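Local coordinates for protein C2 toxin component I (Clostridium botulinum, PDB 2J3X) that transfers ADP-ribose to actin, probably with its C-terminal transferase-fold half, as the enzymatic component of the binary C2 toxin, at residues 60-65 against 220-225; 56-61 against 404-409. The protein carries 2 engineered substitutions. One frame throughout, in Å; residues are numbered along the deposited sequence.

Coming from the N terminus, the chain runs down helix 47-59 and leaves it by the turn at 60-65; both contacts start around this helix end, interaction 2 on its last turn and interaction 1 in the turn that follows. Interaction 1 brings the loop 220-225 back onto this turn and closes an excursion that contains the whole eight-stranded mixed sheet. Interaction 2 closes a longer one, setting the end of the helix on strand 397-411 of the five-stranded sheet. The first closure is nested inside the second, and the two share Ile60 and Leu61. They also meet directly: Phe62 O and Ser408 OG lie 2.6 Å apart, probably hydrogen-bonded.

Interaction 1 (60-65 against 220-225); sequences ILFSSL and DFYNKG. With SO4 (sulfate ion), chain M.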
loop_
_atom_site.group_PDB
_atom_site.type_symbol
_atom_site.label_atom_id
_atom_site.label_comp_id
_atom_site.label_asym_id
_atom_site.label_seq_id
_atom_site.Cartn_x
_atom_site.Cartn_y
_atom_site.Cartn_z
ATOM N N ILE A 60 6.669 8.906 3.981
ATOM C CA ILE A 60 7.907 8.910 3.182
ATOM C C ILE A 60 7.946 7.969 2.012
ATOM O O ILE A 60 8.688 8.239 1.067
ATOM C CB ILE A 60 9.166 8.764 4.064
ATOM C CG1 ILE A 60 9.141 7.385 4.753
ATOM C CG2 ILE A 60 9.206 9.937 5.135
ATOM C CD1 ILE A 60 10.222 7.200 5.810
ATOM N N LEU A 61 7.115 6.892 2.024
ATOM C CA LEU A 61 7.049 5.990 0.851
ATOM C C LEU A 61 6.409 6.718 -0.355
ATOM O O LEU A 61 6.514 6.284 -1.510
ATOM C CB LEU A 61 6.175 4.767 1.185
ATOM C CG LEU A 61 6.591 3.983 2.445
ATOM C CD1 LEU A 61 5.512 2.808 2.564
ATOM C CD2 LEU A 61 7.950 3.438 2.235
ATOM N N PHE A 62 5.649 7.800 -0.044
ATOM C CA PHE A 62 4.837 8.538 -1.034
ATOM C C PHE A 62 5.251 10.018 -1.066
ATOM O O PHE A 62 4.416 10.908 -1.230
ATOM C CB PHE A 62 3.336 8.380 -0.718
ATOM C CG PHE A 62 2.911 6.917 -0.694
ATOM C CD1 PHE A 62 2.895 6.144 -1.875
ATOM C CD2 PHE A 62 2.692 6.294 0.554
ATOM C CE1 PHE A 62 2.555 4.716 -1.788
ATOM C CE2 PHE A 62 2.398 4.910 0.623
ATOM C CZ PHE A 62 2.323 4.160 -0.532
ATOM N N SER A 63 6.557 10.241 -0.846
ATOM C CA SER A 63 7.181 11.541 -1.006
ATOM C C SER A 63 8.333 11.378 -1.984
ATOM O O SER A 63 8.932 10.283 -2.100
ATOM C CB SER A 63 7.701 12.031 0.341
ATOM O OG SER A 63 6.639 12.120 1.302
ATOM N N SER A 64 8.650 12.439 -2.734
ATOM C CA SER A 64 9.703 12.333 -3.765
ATOM C C SER A 64 11.110 12.054 -3.147
ATOM O O SER A 64 11.398 12.484 -2.018
ATOM C CB SER A 64 9.817 13.609 -4.621
ATOM O OG SER A 64 10.410 14.644 -3.848
ATOM N N LEU A 65 11.998 11.431 -3.934
ATOM C CA LEU A 65 13.399 11.220 -3.497
ATOM C C LEU A 65 14.068 12.587 -3.223
ATOM O O LEU A 65 14.860 12.708 -2.284
ATOM C CB LEU A 65 14.192 10.342 -4.516
ATOM C CG LEU A 65 13.404 9.016 -4.765
ATOM C CD1 LEU A 65 13.962 8.194 -5.953
ATOM C CD2 LEU A 65 13.373 8.148 -3.559
ATOM N N ASP A 220 6.558 -4.203 -4.666
ATOM C CA ASP A 220 6.188 -2.760 -4.711
ATOM C C ASP A 220 7.453 -1.997 -4.325
ATOM O O ASP A 220 8.105 -2.333 -3.289
ATOM C CB ASP A 220 5.117 -2.524 -3.645
ATOM C CG ASP A 220 4.510 -1.114 -3.645
ATOM O OD1 ASP A 220 5.115 -0.136 -4.186
ATOM O OD2 ASP A 220 3.432 -0.991 -3.014
ATOM N N PHE A 221 7.829 -0.991 -5.134
ATOM C CA PHE A 221 9.080 -0.260 -4.897
ATOM C C PHE A 221 8.843 1.148 -4.362
ATOM O O PHE A 221 9.826 1.890 -4.108
ATOM C CB PHE A 221 9.843 -0.149 -6.230
ATOM C CG PHE A 221 10.144 -1.542 -6.821
ATOM C CD1 PHE A 221 11.105 -2.343 -6.211
ATOM C CD2 PHE A 221 9.419 -2.024 -7.928
ATOM C CE1 PHE A 221 11.359 -3.644 -6.762
ATOM C CE2 PHE A 221 9.655 -3.307 -8.477
ATOM C CZ PHE A 221 10.628 -4.108 -7.864
ATOM N N TYR A 222 7.576 1.446 -4.065
ATOM C CA TYR A 222 7.193 2.747 -3.427
ATOM C C TYR A 222 7.893 3.874 -4.200
ATOM O O TYR A 222 7.857 3.854 -5.452
ATOM C CB TYR A 222 7.466 2.776 -1.889
ATOM C CG TYR A 222 6.774 1.603 -1.238
ATOM C CD1 TYR A 222 5.392 1.558 -1.103
ATOM C CD2 TYR A 222 7.533 0.513 -0.816
ATOM C CE1 TYR A 222 4.767 0.452 -0.513
ATOM C CE2 TYR A 222 6.923 -0.628 -0.258
ATOM C CZ TYR A 222 5.551 -0.647 -0.140
ATOM O OH TYR A 222 5.000 -1.798 0.424
ATOM N N ASN A 223 8.507 4.824 -3.499
ATOM C CA ASN A 223 9.136 5.981 -4.171
ATOM C C ASN A 223 10.485 5.663 -4.830
ATOM O O ASN A 223 10.948 6.426 -5.680
ATOM C CB ASN A 223 9.248 7.170 -3.199
ATOM C CG ASN A 223 10.134 6.890 -2.041
ATOM O OD1 ASN A 223 10.429 5.714 -1.724
ATOM N ND2 ASN A 223 10.528 7.952 -1.341
ATOM N N LYS A 224 11.076 4.487 -4.522
ATOM C CA LYS A 224 12.429 4.171 -5.024
ATOM C C LYS A 224 12.391 3.631 -6.448
ATOM O O LYS A 224 13.336 3.827 -7.208
ATOM C CB LYS A 224 13.157 3.173 -4.072
ATOM C CG LYS A 224 13.596 3.900 -2.797
ATOM C CD LYS A 224 14.142 2.900 -1.752
ATOM C CE LYS A 224 14.572 3.600 -0.436
ATOM N NZ LYS A 224 14.765 2.602 0.695
ATOM N N GLY A 225 11.294 2.963 -6.810
ATOM C CA GLY A 225 11.161 2.343 -8.168
ATOM C C GLY A 225 12.152 1.201 -8.312
ATOM O O GLY A 225 12.797 0.792 -7.326
HETATM S S SO4 M . 16.180 5.338 3.380
HETATM O O1 SO4 M . 15.478 6.066 4.497
HETATM O O2 SO4 M . 17.192 4.514 4.034
HETATM O O3 SO4 M . 15.242 4.429 2.711
HETATM O O4 SO4 M . 16.799 6.281 2.443
#
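Asn223 and Tyr222 meet Leu61 and its neighbours where two loops pack together in this two-module ADP-ribosyltransferase fold: the turn joining helices 47-59 and 65-73, and the connection from strand 206-216 to helix 227-234. The polar part rests on the Asn223 amide. With chi1 at 64°, CG sits between the backbone N and the carbonyl carbon, in the crowded position, and the amide reaches into the turn. There ND2 donates to Ser63 O (2.9 Å), with the acceptor close to the amide plane and an N-H...O angle of 153°. Ile60 O is almost as near ND2, at 3.0 Å, but the angle is too poor for a bond. Leu65 crosses Asn223 at a slant and packs its methyls on the amide and the backbone O, CD2 lying 3.6 Å from Asn223 ND2.

Apolar contacts gather round the Tyr222 ring. Leu61 runs alongside it, both side chains pointing the same way, and lays CD1 over one face, 4.0 Å from the ring centroid in a CH-pi contact. Phe62 CZ comes up at the ring edge, 4.1 Å from Tyr222 CD1.

The loop 220-225 is itself braced by an Asx turn, in which Asp220 OD1 accepts from Tyr222 N at 2.9 Å. The same OD1 lies over the ring face opposite Leu61 and also bonds to Tyr298 OH, while OD2 forms a salt bridge with Arg366. At the exposed end of the contact is a sulfate, probably from the crystallisation liquor, that Lys72 NZ and Arg86 NH1 also bind; the extended Lys224 donates from NZ to its O3 at 2.8 Å.

Interaction 2 (56-61 against 404-409); sequences FSTDIL and TPITSI
Asp59 keeps CG beside its own backbone N and anti to the carbonyl carbon (chi1 -63°), which sets CG on the side of the helix facing Thr407. Ile409 supplies the other key torsion: chi2 is 107°, away from the staggered positions, and it places CD1 against both Asp59 and Phe56. The contact joins a helix end to a beta strand: the last turn of helix 47-59, in the first ADP-ribosyltransferase module, rests on strand 397-411 of the second.

One hydrogen bond spans the gap. Thr407 N donates to Asp59 OD1 at 3.0 Å and nearly straight, approaching from well above the carboxylate plane. Ile406 and Ser408 make backbone bonds with Gln418 and Met416 of the neighbouring strand 414-426, whereas Thr407 turns its N the other way, where the aspartate takes it up. The Asp59 and Thr407 side chains then lie side by side, pointing the same way, with OD2 3.9 Å from Thr407 CB. Thr407 O is modelled very near the carboxylate, and the exact spacing there is doubtful.

Hydrophobic contacts lie to both sides of this bond. Toward Thr404, Thr58 CG2 meets Ile406 CG2 at 3.7 Å, methyl against methyl, the two side chains meeting obliquely. Farther along the strand, Ile409 crosses Phe56 at about a right angle, and Met71 of helix 65-73 touches both residues. The single methyl Ile409 CD1 touches three residues of 56-61: it sits 3.8 Å from Asp59 CB, 4.0 Å from Phe56 CE1 and 4.4 Å from Ile60 CG2.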
loop_
_atom_site.group_PDB
_atom_site.type_symbol
_atom_site.label_atom_id
_atom_site.label_comp_id
_atom_site.label_asym_id
_atom_site.label_seq_id
_atom_site.Cartn_x
_atom_site.Cartn_y
_atom_site.Cartn_z
ATOM N N PHE A 56 4.520 8.726 9.834
ATOM C CA PHE A 56 5.661 9.297 9.122
ATOM C C PHE A 56 6.302 8.227 8.204
ATOM O O PHE A 56 6.711 8.523 7.081
ATOM C CB PHE A 56 6.669 9.887 10.123
ATOM C CG PHE A 56 7.762 10.705 9.468
ATOM C CD1 PHE A 56 7.538 12.026 9.086
ATOM C CD2 PHE A 56 8.975 10.109 9.152
ATOM C CE1 PHE A 56 8.551 12.778 8.446
ATOM C CE2 PHE A 56 9.973 10.840 8.500
ATOM C CZ PHE A 56 9.783 12.165 8.159
ATOM N N SER A 57 6.446 7.005 8.708
ATOM C CA SER A 57 7.056 5.931 7.919
ATOM C C SER A 57 6.235 5.609 6.672
ATOM O O SER A 57 6.776 5.170 5.637
ATOM C CB SER A 57 7.317 4.660 8.779
ATOM O OG SER A 57 6.096 3.914 9.016
ATOM N N THR A 58 4.911 5.840 6.745
ATOM C CA THR A 58 4.038 5.685 5.553
ATOM C C THR A 58 4.234 6.886 4.617
ATOM O O THR A 58 4.374 6.710 3.407
ATOM C CB THR A 58 2.602 5.628 6.030
ATOM O OG1 THR A 58 2.433 4.408 6.792
ATOM C CG2 THR A 58 1.620 5.613 4.850
ATOM N N ASP A 59 4.170 8.098 5.186
ATOM C CA ASP A 59 4.313 9.334 4.402
ATOM C C ASP A 59 5.522 9.337 3.460
ATOM O O ASP A 59 5.417 9.727 2.286
ATOM C CB ASP A 59 4.487 10.542 5.349
ATOM C CG ASP A 59 3.285 10.772 6.237
ATOM O OD1 ASP A 59 2.189 10.260 5.970
ATOM O OD2 ASP A 59 3.497 11.452 7.268
ATOM N N ILE A 60 6.669 8.906 3.981
ATOM C CA ILE A 60 7.907 8.910 3.182
ATOM C C ILE A 60 7.946 7.969 2.012
ATOM O O ILE A 60 8.688 8.239 1.067
ATOM C CB ILE A 60 9.166 8.764 4.064
ATOM C CG1 ILE A 60 9.141 7.385 4.753
ATOM C CG2 ILE A 60 9.206 9.937 5.135
ATOM C CD1 ILE A 60 10.222 7.200 5.810
ATOM N N LEU A 61 7.115 6.892 2.024
ATOM C CA LEU A 61 7.049 5.990 0.851
ATOM C C LEU A 61 6.409 6.718 -0.355
ATOM O O LEU A 61 6.514 6.284 -1.510
ATOM C CB LEU A 61 6.175 4.767 1.185
ATOM C CG LEU A 61 6.591 3.983 2.445
ATOM C CD1 LEU A 61 5.512 2.808 2.564
ATOM C CD2 LEU A 61 7.950 3.438 2.235
ATOM N N THR A 404 -6.312 5.046 1.490
ATOM C CA THR A 404 -5.603 5.361 2.719
ATOM C C THR A 404 -5.108 6.818 2.753
ATOM O O THR A 404 -4.317 7.198 1.898
ATOM C CB THR A 404 -4.352 4.452 2.811
ATOM O OG1 THR A 404 -4.807 3.069 2.847
ATOM C CG2 THR A 404 -3.654 4.743 4.120
ATOM N N PRO A 405 -5.531 7.608 3.744
ATOM C CA PRO A 405 -5.002 9.023 3.785
ATOM C C PRO A 405 -3.543 9.047 4.255
ATOM O O PRO A 405 -3.156 8.239 5.127
ATOM C CB PRO A 405 -5.853 9.697 4.894
ATOM C CG PRO A 405 -6.890 8.707 5.268
ATOM C CD PRO A 405 -6.430 7.316 4.859
ATOM N N ILE A 406 -2.761 9.996 3.742
ATOM C CA ILE A 406 -1.393 10.163 4.176
ATOM C C ILE A 406 -1.079 11.633 4.188
ATOM O O ILE A 406 -1.873 12.448 3.684
ATOM C CB ILE A 406 -0.402 9.474 3.206
ATOM C CG1 ILE A 406 -0.462 10.114 1.787
ATOM C CG2 ILE A 406 -0.664 7.942 3.126
ATOM C CD1 ILE A 406 0.773 9.800 0.924
ATOM N N THR A 407 0.090 11.972 4.705
ATOM C CA THR A 407 0.548 13.336 4.579
ATOM C C THR A 407 1.847 13.287 3.816
ATOM O O THR A 407 2.870 12.911 4.424
ATOM C CB THR A 407 0.830 13.927 5.987
ATOM O OG1 THR A 407 -0.340 13.837 6.817
ATOM C CG2 THR A 407 1.306 15.366 5.895
ATOM N N SER A 408 1.853 13.712 2.536
ATOM C CA SER A 408 3.082 13.637 1.715
ATOM C C SER A 408 3.978 14.849 2.006
ATOM O O SER A 408 3.471 15.965 2.249
ATOM C CB SER A 408 2.757 13.615 0.241
ATOM O OG SER A 408 3.909 13.418 -0.603
ATOM N N ILE A 409 5.290 14.629 1.996
ATOM C CA ILE A 409 6.216 15.723 2.252
ATOM C C ILE A 409 6.708 16.238 0.938
ATOM O O ILE A 409 7.326 15.477 0.168
ATOM C CB ILE A 409 7.384 15.256 3.150
ATOM C CG1 ILE A 409 6.864 14.991 4.568
ATOM C CG2 ILE A 409 8.434 16.346 3.195
ATOM C CD1 ILE A 409 6.774 13.591 4.902
#